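Local coordinates for protein periplasmic beta-glucosidase (Pseudomonas aeruginosa, PDB 6R5T) that probably hydrolyses terminal, non-reducing beta-D-glucosyl residues and releases beta-D-glucose, as a periplasmic glycoside hydrolase of family 3, at residues 77-82 with 396-401; 85-90 with 541-546; 111-116 with 349-354. The protein carries 1 engineered substitution. All blocks are in the same frame, centred on the assembly; numbering follows the deposited sequence. Where two conformers were deposited one is given.

Contact 1 (77-82 with 396-401); sequences AYDVAH and GSWSAA. With BGC (beta-D-glucopyranose), chain C; GAL (beta-D-galactopyranose), chain B.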
ATOM      1  N   ALA A  77       4.259  10.112 -34.094  1.00 14.61           N
ATOM      2  CA  ALA A  77       4.220  10.396 -32.650  1.00 14.56           C
ATOM      3  C   ALA A  77       5.565  10.121 -32.001  1.00 14.05           C
ATOM      4  O   ALA A  77       6.377   9.334 -32.502  1.00 14.31           O
ATOM      5  CB  ALA A  77       3.090   9.606 -32.022  1.00 14.13           C
ATOM      6  N   TYR A  78       5.714  10.717 -30.817  1.00 14.44           N
ATOM      7  CA  TYR A  78       6.892  10.496 -29.949  1.00 14.31           C
ATOM      8  C   TYR A  78       6.540  10.824 -28.506  1.00 15.35           C
ATOM      9  O   TYR A  78       5.519  11.400 -28.228  1.00 17.70           O
ATOM     10  CB  TYR A  78       8.027  11.342 -30.466  1.00 15.04           C
ATOM     11  CG  TYR A  78       9.420  11.048 -29.971  1.00 15.20           C
ATOM     12  CD1 TYR A  78       9.900   9.756 -29.857  1.00 16.27           C
ATOM     13  CD2 TYR A  78      10.263  12.097 -29.664  1.00 16.63           C
ATOM     14  CE1 TYR A  78      11.196   9.497 -29.442  1.00 16.47           C
ATOM     15  CE2 TYR A  78      11.575  11.855 -29.271  1.00 16.17           C
ATOM     16  CZ  TYR A  78      12.030  10.552 -29.170  1.00 17.39           C
ATOM     17  OH  TYR A  78      13.326  10.293 -28.813  1.00 20.90           O
ATOM     18  N   ASP A  79       7.406  10.395 -27.611  1.00 17.16           N
ATOM     19  CA  ASP A  79       7.322  10.582 -26.134  1.00 17.47           C
ATOM     20  C   ASP A  79       8.050  11.897 -25.816  1.00 17.36           C
ATOM     21  O   ASP A  79       9.153  11.884 -25.315  1.00 16.94           O
ATOM     22  CB  ASP A  79       7.896   9.351 -25.445  1.00 18.35           C
ATOM     23  CG  ASP A  79       6.956   8.153 -25.464  1.00 23.64           C
ATOM     24  OD1 ASP A  79       5.819   8.308 -24.938  1.00 24.54           O
ATOM     25  OD2 ASP A  79       7.351   7.060 -25.949  1.00 25.17           O
ATOM     26  N   VAL A  80       7.411  13.003 -26.128  1.00 16.79           N
ATOM     27  CA  VAL A  80       7.885  14.353 -25.801  1.00 16.57           C
ATOM     28  C   VAL A  80       7.261  14.690 -24.452  1.00 19.75           C
ATOM     29  O   VAL A  80       6.161  15.162 -24.385  1.00 19.72           O
ATOM     30  CB  VAL A  80       7.567  15.351 -26.914  1.00 18.40           C
ATOM     31  CG1 VAL A  80       8.075  16.691 -26.551  1.00 17.82           C
ATOM     32  CG2 VAL A  80       8.178  14.931 -28.230  1.00 19.73           C
ATOM     33  N   ALA A  81       7.931  14.256 -23.403  1.00 18.00           N
ATOM     34  CA  ALA A  81       7.387  14.270 -22.024  1.00 18.05           C
ATOM     35  C   ALA A  81       7.711  15.590 -21.318  1.00 15.77           C
ATOM     36  O   ALA A  81       6.832  16.136 -20.664  1.00 18.06           O
ATOM     37  CB  ALA A  81       7.977  13.092 -21.295  1.00 18.05           C
ATOM     38  N   HIS A  82       8.965  16.050 -21.398  1.00 14.09           N
ATOM     39  CA  HIS A  82       9.428  17.285 -20.732  1.00 14.82           C
ATOM     40  C   HIS A  82      10.493  17.927 -21.614  1.00 15.17           C
ATOM     41  O   HIS A  82      11.521  18.357 -21.092  1.00 14.09           O
ATOM     42  CB  HIS A  82       9.917  17.010 -19.300  1.00 13.66           C
ATOM     43  CG  HIS A  82      11.024  16.033 -19.168  1.00 13.21           C
ATOM     44  ND1 HIS A  82      12.320  16.415 -18.972  1.00 13.36           N
ATOM     45  CD2 HIS A  82      11.031  14.691 -19.207  1.00 13.91           C
ATOM     46  CE1 HIS A  82      13.089  15.337 -18.889  1.00 14.47           C
ATOM     47  NE2 HIS A  82      12.328  14.260 -19.065  1.00 13.59           N
ATOM     48  N   GLY A 396      17.455  13.623 -17.228  1.00 16.15           N
ATOM     49  CA  GLY A 396      16.379  12.827 -16.646  1.00 15.91           C
ATOM     50  C   GLY A 396      15.974  11.637 -17.481  1.00 16.36           C
ATOM     51  O   GLY A 396      16.583  11.370 -18.551  1.00 18.28           O
ATOM     52  N   SER A 397      14.999  10.902 -16.973  1.00 15.98           N
ATOM     53  CA  SER A 397      14.317   9.858 -17.750  1.00 18.06           C
ATOM     54  C   SER A 397      13.366  10.508 -18.771  1.00 16.08           C
ATOM     55  O   SER A 397      13.031  11.700 -18.616  1.00 19.03           O
ATOM     56  CB  SER A 397      13.608   8.899 -16.849  1.00 21.06           C
ATOM     57  OG  SER A 397      12.550   9.587 -16.219  1.00 26.27           O
ATOM     58  N   TRP A 398      12.980   9.739 -19.782  1.00 17.02           N
ATOM     59  CA  TRP A 398      12.060  10.142 -20.881  1.00 16.73           C
ATOM     60  C   TRP A 398      12.560  11.474 -21.444  1.00 16.28           C
ATOM     61  O   TRP A 398      11.808  12.462 -21.517  1.00 14.75           O
ATOM     62  CB  TRP A 398      10.590  10.176 -20.443  1.00 19.11           C
ATOM     63  CG  TRP A 398      10.032   8.800 -20.114  1.00 21.20           C
ATOM     64  CD1 TRP A 398       9.709   8.331 -18.873  1.00 20.44           C
ATOM     65  CD2 TRP A 398       9.699   7.728 -21.028  1.00 23.65           C
ATOM     66  NE1 TRP A 398       9.288   7.012 -18.951  1.00 21.55           N
ATOM     67  CE2 TRP A 398       9.233   6.636 -20.260  1.00 22.77           C
ATOM     68  CE3 TRP A 398       9.743   7.576 -22.422  1.00 25.23           C
ATOM     69  CZ2 TRP A 398       8.828   5.431 -20.836  1.00 25.67           C
ATOM     70  CZ3 TRP A 398       9.365   6.378 -22.988  1.00 24.04           C
ATOM     71  CH2 TRP A 398       8.925   5.308 -22.208  1.00 24.97           C
ATOM     72  N   SER A 399      13.812  11.442 -21.853  1.00 15.93           N
ATOM     73  CA  SER A 399      14.507  12.658 -22.343  1.00 16.40           C
ATOM     74  C   SER A 399      14.381  12.781 -23.860  1.00 16.08           C
ATOM     75  O   SER A 399      15.015  13.686 -24.413  1.00 15.86           O
ATOM     76  CB  SER A 399      15.936  12.650 -21.899  1.00 17.41           C
ATOM     77  OG  SER A 399      16.628  11.539 -22.410  1.00 17.62           O
ATOM     78  N   ALA A 400      13.523  11.989 -24.508  1.00 15.24           N
ATOM     79  CA  ALA A 400      13.135  12.233 -25.915  1.00 15.09           C
ATOM     80  C   ALA A 400      14.407  12.344 -26.783  1.00 14.61           C
ATOM     81  O   ALA A 400      15.248  11.465 -26.686  1.00 16.27           O
ATOM     82  CB  ALA A 400      12.240  13.469 -25.980  1.00 15.51           C
ATOM     83  N   ALA A 401      14.516  13.388 -27.589  1.00 14.55           N
ATOM     84  CA  ALA A 401      15.660  13.569 -28.515  1.00 16.04           C
ATOM     85  C   ALA A 401      16.760  14.409 -27.875  1.00 14.37           C
ATOM     86  O   ALA A 401      17.674  14.862 -28.597  1.00 16.87           O
ATOM     87  CB  ALA A 401      15.188  14.171 -29.796  1.00 16.64           C
TER
HETATM   88  C2  BGC C   1       4.905   5.644 -23.642  1.00 24.31           C
HETATM   89  C3  BGC C   1       5.031   4.467 -24.630  1.00 26.51           C
HETATM   90  C4  BGC C   1       5.956   3.430 -23.937  1.00 26.68           C
HETATM   91  C5  BGC C   1       5.242   3.000 -22.642  1.00 26.59           C
HETATM   92  C6  BGC C   1       6.053   2.026 -21.818  1.00 26.36           C
HETATM   93  C1  BGC C   1       4.343   5.127 -22.313  1.00 23.39           C
HETATM   94  O1  BGC C   1       4.382   6.233 -21.466  1.00 21.73           O
HETATM   95  O2  BGC C   1       4.066   6.701 -24.093  1.00 23.90           O
HETATM   96  O3  BGC C   1       5.671   4.938 -25.833  1.00 27.70           O
HETATM   97  O4  BGC C   1       6.091   2.307 -24.823  1.00 27.37           O
HETATM   98  O5  BGC C   1       5.182   4.102 -21.786  1.00 23.06           O
HETATM   99  O6  BGC C   1       5.315   1.644 -20.652  1.00 24.20           O
HETATM  100  C1  GAL B   2       7.424   1.986 -25.233  1.00 29.67           C
HETATM  101  C2  GAL B   2       8.081   3.116 -26.051  1.00 34.60           C
HETATM  102  C3  GAL B   2       9.462   2.628 -26.502  1.00 32.26           C
HETATM  103  C4  GAL B   2      10.279   2.257 -25.242  1.00 31.55           C
HETATM  104  C5  GAL B   2       9.482   1.216 -24.430  1.00 32.12           C
HETATM  105  C6  GAL B   2      10.158   0.900 -23.102  1.00 30.95           C
HETATM  106  O2  GAL B   2       7.260   3.423 -27.166  1.00 34.85           O
HETATM  107  O3  GAL B   2      10.104   3.717 -27.198  1.00 27.40           O
HETATM  108  O4  GAL B   2      10.413   3.495 -24.504  1.00 32.57           O
HETATM  109  O5  GAL B   2       8.152   1.717 -24.051  1.00 31.86           O
HETATM  110  O6  GAL B   2       9.328  -0.026 -22.357  1.00 34.30           O
HETATM  111  O   HOH W   1      11.148  10.304 -24.111  1.00 17.75           O
HETATM  112  O   HOH W   2      10.835  14.670 -22.789  1.00 18.39           O
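The sugar pocket of this family 3 glycoside hydrolase is built here from two domains. Residues 77-82 leave strand 75-78 of the N-terminal TIM-barrel-like domain, and the loop 396-401 belongs to the C-terminal domain. Asp79 carries the link to the bound sugar. Its CG lies beside the backbone N and anti to the carbonyl carbon (chi1 -76°). Asp79 runs alongside Trp398, its CB 4.0 Å from Trp398 CE3. The two oxygens then part. Asp79 OD1 accepts from glucose O2 at 2.5 Å. Asp79 OD2 accepts from glucose O3 at 2.7 Å. The two bonds together fix the rotation of the carboxylate. OD2 also sits beside Trp398 CZ3, with carboxylate and indole planes 60° apart. Further out, Trp398 CH2 comes to 3.3 Å from O4 of the galactose. Lys176 makes a long, weak ion pair with Asp79 and is itself hydrogen-bonded to the glucose. Ala400 CB touches Tyr78 CE2 at 3.7 Å, and the edge of the Tyr78 ring meets the N of Ala401. One water bridges the O of Asp79 and the N of Ala400. A second accepts from His82 N and donates to Trp398 O. His82 CG takes the crowded position between N and the carbonyl carbon, and ND1 is bonded to Phe88 O. His82 NE2 donates to Ser397 O at 2.7 Å, almost along the C=O axis and close to the imidazole plane.

Contact 2 (85-90 with 541-546); sequences RTIFPI and SGTEGG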
ATOM      1  N   ARG A  85      14.183  18.380 -27.931  1.00 14.47           N
ATOM      2  CA  ARG A  85      15.662  18.472 -28.024  1.00 14.35           C
ATOM      3  C   ARG A  85      16.199  19.335 -26.890  1.00 12.37           C
ATOM      4  O   ARG A  85      17.200  18.917 -26.301  1.00 15.31           O
ATOM      5  CB  ARG A  85      16.092  19.023 -29.395  1.00 15.45           C
ATOM      6  CG  ARG A  85      16.012  18.007 -30.515  1.00 16.32           C
ATOM      7  CD  ARG A  85      16.346  18.556 -31.920  1.00 16.06           C
ATOM      8  NE  ARG A  85      15.215  19.286 -32.459  1.00 17.11           N
ATOM      9  CZ  ARG A  85      15.007  20.585 -32.396  1.00 17.31           C
ATOM     10  NH1 ARG A  85      15.908  21.395 -31.858  1.00 18.96           N
ATOM     11  NH2 ARG A  85      13.867  21.104 -32.823  1.00 17.37           N
ATOM     12  N   THR A  86      15.539  20.444 -26.582  1.00 13.32           N
ATOM     13  CA  THR A  86      15.859  21.228 -25.378  1.00 14.43           C
ATOM     14  C   THR A  86      15.067  20.576 -24.235  1.00 13.69           C
ATOM     15  O   THR A  86      13.837  20.637 -24.245  1.00 14.92           O
ATOM     16  CB  THR A  86      15.517  22.699 -25.490  1.00 17.41           C
ATOM     17  OG1 THR A  86      16.109  23.246 -26.664  1.00 16.79           O
ATOM     18  CG2 THR A  86      15.984  23.436 -24.281  1.00 18.58           C
ATOM     19  N   ILE A  87      15.779  19.933 -23.326  1.00 13.28           N
ATOM     20  CA  ILE A  87      15.095  19.186 -22.240  1.00 14.17           C
ATOM     21  C   ILE A  87      14.904  20.099 -21.036  1.00 12.77           C
ATOM     22  O   ILE A  87      15.843  20.675 -20.501  1.00 13.19           O
ATOM     23  CB  ILE A  87      15.859  17.903 -21.934  1.00 13.75           C
ATOM     24  CG1 ILE A  87      16.110  17.078 -23.206  1.00 13.75           C
ATOM     25  CG2 ILE A  87      15.105  17.124 -20.874  1.00 13.53           C
ATOM     26  CD1 ILE A  87      14.876  16.896 -24.104  1.00 13.90           C
ATOM     27  N   PHE A  88      13.663  20.197 -20.599  1.00 12.94           N
ATOM     28  CA  PHE A  88      13.259  20.895 -19.393  1.00 12.66           C
ATOM     29  C   PHE A  88      13.410  19.936 -18.226  1.00 12.04           C
ATOM     30  O   PHE A  88      13.652  18.752 -18.372  1.00 12.95           O
ATOM     31  CB  PHE A  88      11.831  21.410 -19.566  1.00 13.21           C
ATOM     32  CG  PHE A  88      11.713  22.460 -20.643  1.00 14.44           C
ATOM     33  CD1 PHE A  88      11.945  23.797 -20.370  1.00 15.63           C
ATOM     34  CD2 PHE A  88      11.413  22.100 -21.941  1.00 13.96           C
ATOM     35  CE1 PHE A  88      11.915  24.750 -21.382  1.00 16.38           C
ATOM     36  CE2 PHE A  88      11.376  23.045 -22.959  1.00 15.52           C
ATOM     37  CZ  PHE A  88      11.626  24.374 -22.673  1.00 17.07           C
ATOM     38  N   PRO A  89      13.222  20.439 -17.000  1.00 12.01           N
ATOM     39  CA  PRO A  89      13.141  19.505 -15.871  1.00 11.39           C
ATOM     40  C   PRO A  89      12.081  18.440 -16.113  1.00 12.31           C
ATOM     41  O   PRO A  89      11.105  18.675 -16.809  1.00 12.66           O
ATOM     42  CB  PRO A  89      12.703  20.384 -14.689  1.00 13.10           C
ATOM     43  CG  PRO A  89      13.238  21.760 -15.073  1.00 13.13           C
ATOM     44  CD  PRO A  89      13.089  21.817 -16.578  1.00 12.72           C
ATOM     45  N   ILE A  90      12.275  17.310 -15.449  1.00 11.44           N
ATOM     46  CA  ILE A  90      11.212  16.302 -15.332  1.00 11.80           C
ATOM     47  C   ILE A  90       9.954  16.932 -14.826  1.00 12.47           C
ATOM     48  O   ILE A  90       9.967  17.946 -14.110  1.00 11.83           O
ATOM     49  CB  ILE A  90      11.688  15.084 -14.517  1.00 11.78           C
ATOM     50  CG1 ILE A  90      12.178  15.490 -13.117  1.00 12.30           C
ATOM     51  CG2 ILE A  90      12.747  14.324 -15.249  1.00 12.27           C
ATOM     52  CD1 ILE A  90      12.179  14.367 -12.118  1.00 12.18           C
ATOM     53  N   SER A 541      17.134  18.429 -13.795  1.00 12.90           N
ATOM     54  CA  SER A 541      16.751  19.818 -14.193  0.64 13.58           C
ATOM     55  C   SER A 541      16.932  20.107 -15.698  1.00 14.74           C
ATOM     56  O   SER A 541      16.625  21.229 -16.113  1.00 14.97           O
ATOM     57  CB  SER A 541      17.464  20.815 -13.336  0.64 14.67           C
ATOM     58  OG  SER A 541      16.724  21.017 -12.130  0.64 14.90           O
ATOM     59  N   GLY A 542      17.389  19.132 -16.487  1.00 13.35           N
ATOM     60  CA  GLY A 542      17.347  19.272 -17.962  1.00 13.33           C
ATOM     61  C   GLY A 542      18.622  19.790 -18.575  1.00 12.88           C
ATOM     62  O   GLY A 542      19.675  19.890 -17.936  1.00 12.72           O
ATOM     63  N   THR A 543      18.516  20.158 -19.851  1.00 12.54           N
ATOM     64  CA  THR A 543      19.673  20.564 -20.687  1.00 14.72           C
ATOM     65  C   THR A 543      20.422  21.748 -20.058  1.00 14.27           C
ATOM     66  O   THR A 543      21.644  21.755 -20.159  1.00 15.14           O
ATOM     67  CB  THR A 543      19.141  20.961 -22.061  1.00 14.78           C
ATOM     68  OG1 THR A 543      18.584  19.799 -22.681  1.00 14.76           O
ATOM     69  CG2 THR A 543      20.219  21.530 -22.955  1.00 16.45           C
ATOM     70  N   GLU A 544      19.721  22.685 -19.430  1.00 15.20           N
ATOM     71  CA  GLU A 544      20.353  23.850 -18.781  1.00 16.02           C
ATOM     72  C   GLU A 544      20.410  23.654 -17.278  1.00 15.25           C
ATOM     73  O   GLU A 544      20.664  24.635 -16.559  1.00 15.59           O
ATOM     74  CB  GLU A 544      19.582  25.096 -19.186  1.00 16.52           C
ATOM     75  CG  GLU A 544      19.943  25.557 -20.585  1.00 17.61           C
ATOM     76  CD  GLU A 544      21.358  26.102 -20.709  1.00 20.15           C
ATOM     77  OE1 GLU A 544      21.724  26.902 -19.830  1.00 19.93           O
ATOM     78  OE2 GLU A 544      22.121  25.694 -21.644  1.00 22.57           O
ATOM     79  N   GLY A 545      20.251  22.413 -16.795  1.00 15.58           N
ATOM     80  CA  GLY A 545      20.137  22.210 -15.353  1.00 15.19           C
ATOM     81  C   GLY A 545      21.296  22.812 -14.581  1.00 14.82           C
ATOM     82  O   GLY A 545      21.095  23.479 -13.579  1.00 14.65           O
ATOM     83  N   GLY A 546      22.518  22.554 -14.999  1.00 15.43           N
ATOM     84  CA  GLY A 546      23.685  22.996 -14.222  1.00 16.24           C
ATOM     85  C   GLY A 546      23.749  24.509 -14.165  1.00 15.99           C
ATOM     86  O   GLY A 546      24.179  25.038 -13.140  1.00 15.52           O
TER
HETATM   87  O   HOH W   3      16.970  22.759 -18.347  1.00 19.17           O
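A type I beta turn, Gly542 to Gly545, leads into helix 545-553 of the C-terminal domain and docks on the loop 85-90 of the N-terminal, TIM-barrel-like domain. The turn is closed by Gly545 N donating to Gly542 O. Ile87 and Thr543 form the centre of the contact. The backbone N of Thr543 donates to Ile87 O at 2.8 Å, in the carbonyl plane and on a lone pair. In return, Ile87 N donates to Thr543 OG1 at 2.9 Å. Thr543 OG1 lies beside its own backbone N (chi1 -65°), so the N and the hydroxyl of one residue grip both polar backbone atoms of Ile87. The two side chains cross at about a right angle, and Ile87 CB rests on Thr543 OG1. Gly542 passes very close to the loop. Gly542 CA makes a CH...O contact with Ile87 O at 3.3 Å. A CB on Gly542 would clash with Ile87 O and with the carbonyl carbon of Phe88. Its positive phi, with psi near 180°, would also jam a CB against the carbonyl of Ser541. At one end, Pro89 CG and CD lie against Ser541 O. A water accepts from Glu544 N at 3.0 Å and lies within donating distance of Ser541 O and Ile87 O. Phe88 turns to the other side and packs on helices 100-116 and 352-362. Arg85 forms a salt bridge with Asp117. The cross-domain bonds thus use backbone groups and one hydroxyl, so the buried polar atoms of Ile87 are satisfied without any charge crossing between the two segments.

Contact 3 (111-116 with 349-354); sequences ALEASA and RLHRQA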
ATOM      1  N   ALA A 111       6.511  21.477 -28.075  1.00 15.68           N
ATOM      2  CA  ALA A 111       5.640  21.294 -29.263  1.00 15.94           C
ATOM      3  C   ALA A 111       6.282  21.986 -30.468  1.00 16.99           C
ATOM      4  O   ALA A 111       6.301  21.397 -31.558  1.00 17.35           O
ATOM      5  CB  ALA A 111       4.285  21.860 -28.996  1.00 15.72           C
ATOM      6  N   LEU A 112       6.783  23.180 -30.262  1.00 16.86           N
ATOM      7  CA  LEU A 112       7.492  23.965 -31.327  1.00 17.69           C
ATOM      8  C   LEU A 112       8.637  23.113 -31.857  1.00 17.92           C
ATOM      9  O   LEU A 112       8.777  22.909 -33.089  1.00 18.46           O
ATOM     10  CB  LEU A 112       8.022  25.268 -30.706  1.00 20.98           C
ATOM     11  CG  LEU A 112       8.724  26.236 -31.656  1.00 27.58           C
ATOM     12  CD1 LEU A 112       8.753  27.645 -31.043  1.00 34.78           C
ATOM     13  CD2 LEU A 112      10.132  25.759 -31.951  1.00 32.98           C
ATOM     14  N   GLU A 113       9.484  22.573 -30.973  1.00 15.81           N
ATOM     15  CA  GLU A 113      10.650  21.791 -31.407  1.00 15.75           C
ATOM     16  C   GLU A 113      10.254  20.446 -32.042  1.00 16.31           C
ATOM     17  O   GLU A 113      10.882  20.011 -33.003  1.00 16.64           O
ATOM     18  CB  GLU A 113      11.625  21.540 -30.264  1.00 16.31           C
ATOM     19  CG  GLU A 113      12.322  22.794 -29.760  1.00 15.81           C
ATOM     20  CD  GLU A 113      13.381  22.475 -28.756  1.00 17.70           C
ATOM     21  OE1 GLU A 113      13.423  21.277 -28.253  1.00 16.22           O
ATOM     22  OE2 GLU A 113      14.196  23.379 -28.459  1.00 18.58           O
ATOM     23  N   ALA A 114       9.221  19.770 -31.528  1.00 15.88           N
ATOM     24  CA  ALA A 114       8.846  18.449 -32.050  1.00 15.73           C
ATOM     25  C   ALA A 114       8.207  18.612 -33.449  1.00 15.81           C
ATOM     26  O   ALA A 114       8.596  17.873 -34.369  1.00 16.81           O
ATOM     27  CB  ALA A 114       7.928  17.761 -31.056  1.00 15.92           C
ATOM     28  N   SER A 115       7.312  19.582 -33.573  1.00 15.13           N
ATOM     29  CA  SER A 115       6.626  19.886 -34.866  1.00 17.41           C
ATOM     30  C   SER A 115       7.684  20.416 -35.850  1.00 18.46           C
ATOM     31  O   SER A 115       7.598  20.073 -37.065  1.00 19.07           O
ATOM     32  CB  SER A 115       5.469  20.827 -34.655  1.00 18.53           C
ATOM     33  OG  SER A 115       5.901  22.111 -34.155  1.00 18.95           O
ATOM     34  N   ALA A 116       8.715  21.109 -35.365  1.00 17.90           N
ATOM     35  CA  ALA A 116       9.818  21.602 -36.241  1.00 18.36           C
ATOM     36  C   ALA A 116      10.566  20.431 -36.852  1.00 19.42           C
ATOM     37  O   ALA A 116      11.164  20.593 -37.945  1.00 19.73           O
ATOM     38  CB  ALA A 116      10.787  22.501 -35.479  1.00 18.05           C
ATOM     39  N   ARG A 349      18.888  25.708 -33.060  1.00 22.62           N
ATOM     40  CA  ARG A 349      17.501  25.174 -33.026  1.00 20.43           C
ATOM     41  C   ARG A 349      17.101  24.877 -31.565  1.00 21.30           C
ATOM     42  O   ARG A 349      15.938  24.468 -31.324  1.00 19.13           O
ATOM     43  CB  ARG A 349      17.426  23.889 -33.864  1.00 21.24           C
ATOM     44  CG  ARG A 349      17.769  24.123 -35.331  1.00 21.04           C
ATOM     45  CD  ARG A 349      17.511  22.906 -36.163  1.00 21.57           C
ATOM     46  NE  ARG A 349      16.096  22.754 -36.445  1.00 21.48           N
ATOM     47  CZ  ARG A 349      15.343  21.659 -36.229  1.00 20.26           C
ATOM     48  NH1 ARG A 349      15.821  20.588 -35.638  1.00 19.96           N
ATOM     49  NH2 ARG A 349      14.078  21.650 -36.609  1.00 21.32           N
ATOM     50  N   LEU A 350      18.026  25.042 -30.616  1.00 19.11           N
ATOM     51  CA  LEU A 350      17.679  24.874 -29.174  1.00 19.38           C
ATOM     52  C   LEU A 350      17.045  26.133 -28.603  1.00 19.94           C
ATOM     53  O   LEU A 350      16.981  27.231 -29.262  1.00 18.81           O
ATOM     54  CB  LEU A 350      18.914  24.492 -28.388  1.00 18.65           C
ATOM     55  CG  LEU A 350      19.569  23.164 -28.733  1.00 19.10           C
ATOM     56  CD1 LEU A 350      20.824  23.001 -27.925  1.00 20.94           C
ATOM     57  CD2 LEU A 350      18.651  21.970 -28.480  1.00 19.86           C
ATOM     58  N   HIS A 351      16.502  25.985 -27.403  1.00 15.94           N
ATOM     59  CA  HIS A 351      15.827  27.054 -26.657  1.00 17.86           C
ATOM     60  C   HIS A 351      16.433  27.094 -25.261  1.00 18.50           C
ATOM     61  O   HIS A 351      15.685  26.867 -24.269  1.00 17.79           O
ATOM     62  CB  HIS A 351      14.311  26.891 -26.670  1.00 19.09           C
ATOM     63  CG  HIS A 351      13.720  27.027 -28.028  1.00 20.78           C
ATOM     64  ND1 HIS A 351      13.698  25.984 -28.932  1.00 19.55           N
ATOM     65  CD2 HIS A 351      13.221  28.114 -28.660  1.00 24.11           C
ATOM     66  CE1 HIS A 351      13.206  26.427 -30.088  1.00 21.14           C
ATOM     67  NE2 HIS A 351      12.917  27.741 -29.950  1.00 22.08           N
ATOM     68  N   ARG A 352      17.731  27.402 -25.184  1.00 18.53           N
ATOM     69  CA  ARG A 352      18.435  27.318 -23.879  1.00 18.42           C
ATOM     70  C   ARG A 352      17.918  28.373 -22.918  1.00 20.59           C
ATOM     71  O   ARG A 352      17.880  28.073 -21.728  1.00 19.74           O
ATOM     72  CB  ARG A 352      19.947  27.406 -24.023  1.00 18.18           C
ATOM     73  CG  ARG A 352      20.570  26.228 -24.745  1.00 18.41           C
ATOM     74  CD  ARG A 352      22.050  26.382 -24.795  1.00 17.34           C
ATOM     75  NE  ARG A 352      22.732  25.301 -25.468  1.00 16.57           N
ATOM     76  CZ  ARG A 352      23.052  24.140 -24.926  1.00 17.94           C
ATOM     77  NH1 ARG A 352      22.729  23.902 -23.671  1.00 18.22           N
ATOM     78  NH2 ARG A 352      23.670  23.199 -25.607  1.00 18.19           N
ATOM     79  N   GLN A 353      17.586  29.587 -23.365  1.00 17.77           N
ATOM     80  CA  GLN A 353      17.115  30.595 -22.407  1.00 22.16           C
ATOM     81  C   GLN A 353      15.828  30.077 -21.744  1.00 20.53           C
ATOM     82  O   GLN A 353      15.710  30.211 -20.525  1.00 20.49           O
ATOM     83  CB  GLN A 353      16.834  31.947 -23.059  1.00 25.58           C
ATOM     84  CG  GLN A 353      16.343  32.947 -22.022  1.00 30.06           C
ATOM     85  CD  GLN A 353      15.935  34.308 -22.540  1.00 37.32           C
ATOM     86  OE1 GLN A 353      15.651  35.226 -21.759  1.00 44.48           O
ATOM     87  NE2 GLN A 353      15.863  34.437 -23.854  1.00 40.64           N
ATOM     88  N   ALA A 354      14.899  29.496 -22.488  1.00 19.38           N
ATOM     89  CA  ALA A 354      13.639  28.995 -21.888  1.00 20.17           C
ATOM     90  C   ALA A 354      13.984  27.859 -20.917  1.00 18.48           C
ATOM     91  O   ALA A 354      13.415  27.841 -19.797  1.00 18.47           O
ATOM     92  CB  ALA A 354      12.649  28.518 -22.923  1.00 20.26           C
TER
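Residues 111-116 of helix 100-116 face the residues that run into helix 352-362, and the backbones stay well apart, 7.8 Å at the nearest pair of CA atoms, Glu113 and Arg349. Side chains bridge the gap. Glu113 and His351 reach toward each other tip to tip. Glu113 has CG beside its backbone N (chi1 -67°) and is extended beyond it, which carries the carboxylate out from the helix. His351 ND1 donates to Glu113 OE2 at 2.7 Å, with an N-H...O angle of 169°. The acceptor lies in the ring plane and uses its anti lone pair, while the carboxylate is turned 45° against the imidazole. This is a His-carboxylate hydrogen bond. It ties the TIM-barrel-like domain to the N-cap residue of helix 352-362, where His351 stands. Thr86 OG1 also bonds Glu113 OE2, and Arg85 N bonds OE1, so the buried carboxylate is held at both oxygens. The carboxylate could raise the proton affinity of His351, though the other donors to Glu113 would temper this. The Leu112 and His351 side chains cross at about a right angle, with Leu112 CD2 3.7 Å from His351 CE1. Arg349 bends at chi3 toward Ala116. Its NH1 pairs with Asp117 in a salt bridge. Arg349 NH2 lies 3.6 Å from Ala116 CB.

Overall arrangement
All three contacts join parts of the N-terminal domain to later parts of the chain, but their chemistry differs. Contact 2 is fully buried and relies on backbone groups. Contacts 1 and 3 are partly buried. Contacts 1 and 2 both include water; only contact 1 holds the sugar. Contact 3 is a carboxylate-imidazole pair away from the pocket. It joins helices 100-116 and 352-362, and Phe88 of contact 2 packs on both. The three centres lie about 11 to 13 Å apart, each contact touching the other two. Polar links tie contact 2 to both others, among them a salt bridge from Glu544 to Arg352. Contacts 1 and 3 meet by packing of Val80 on Ala114.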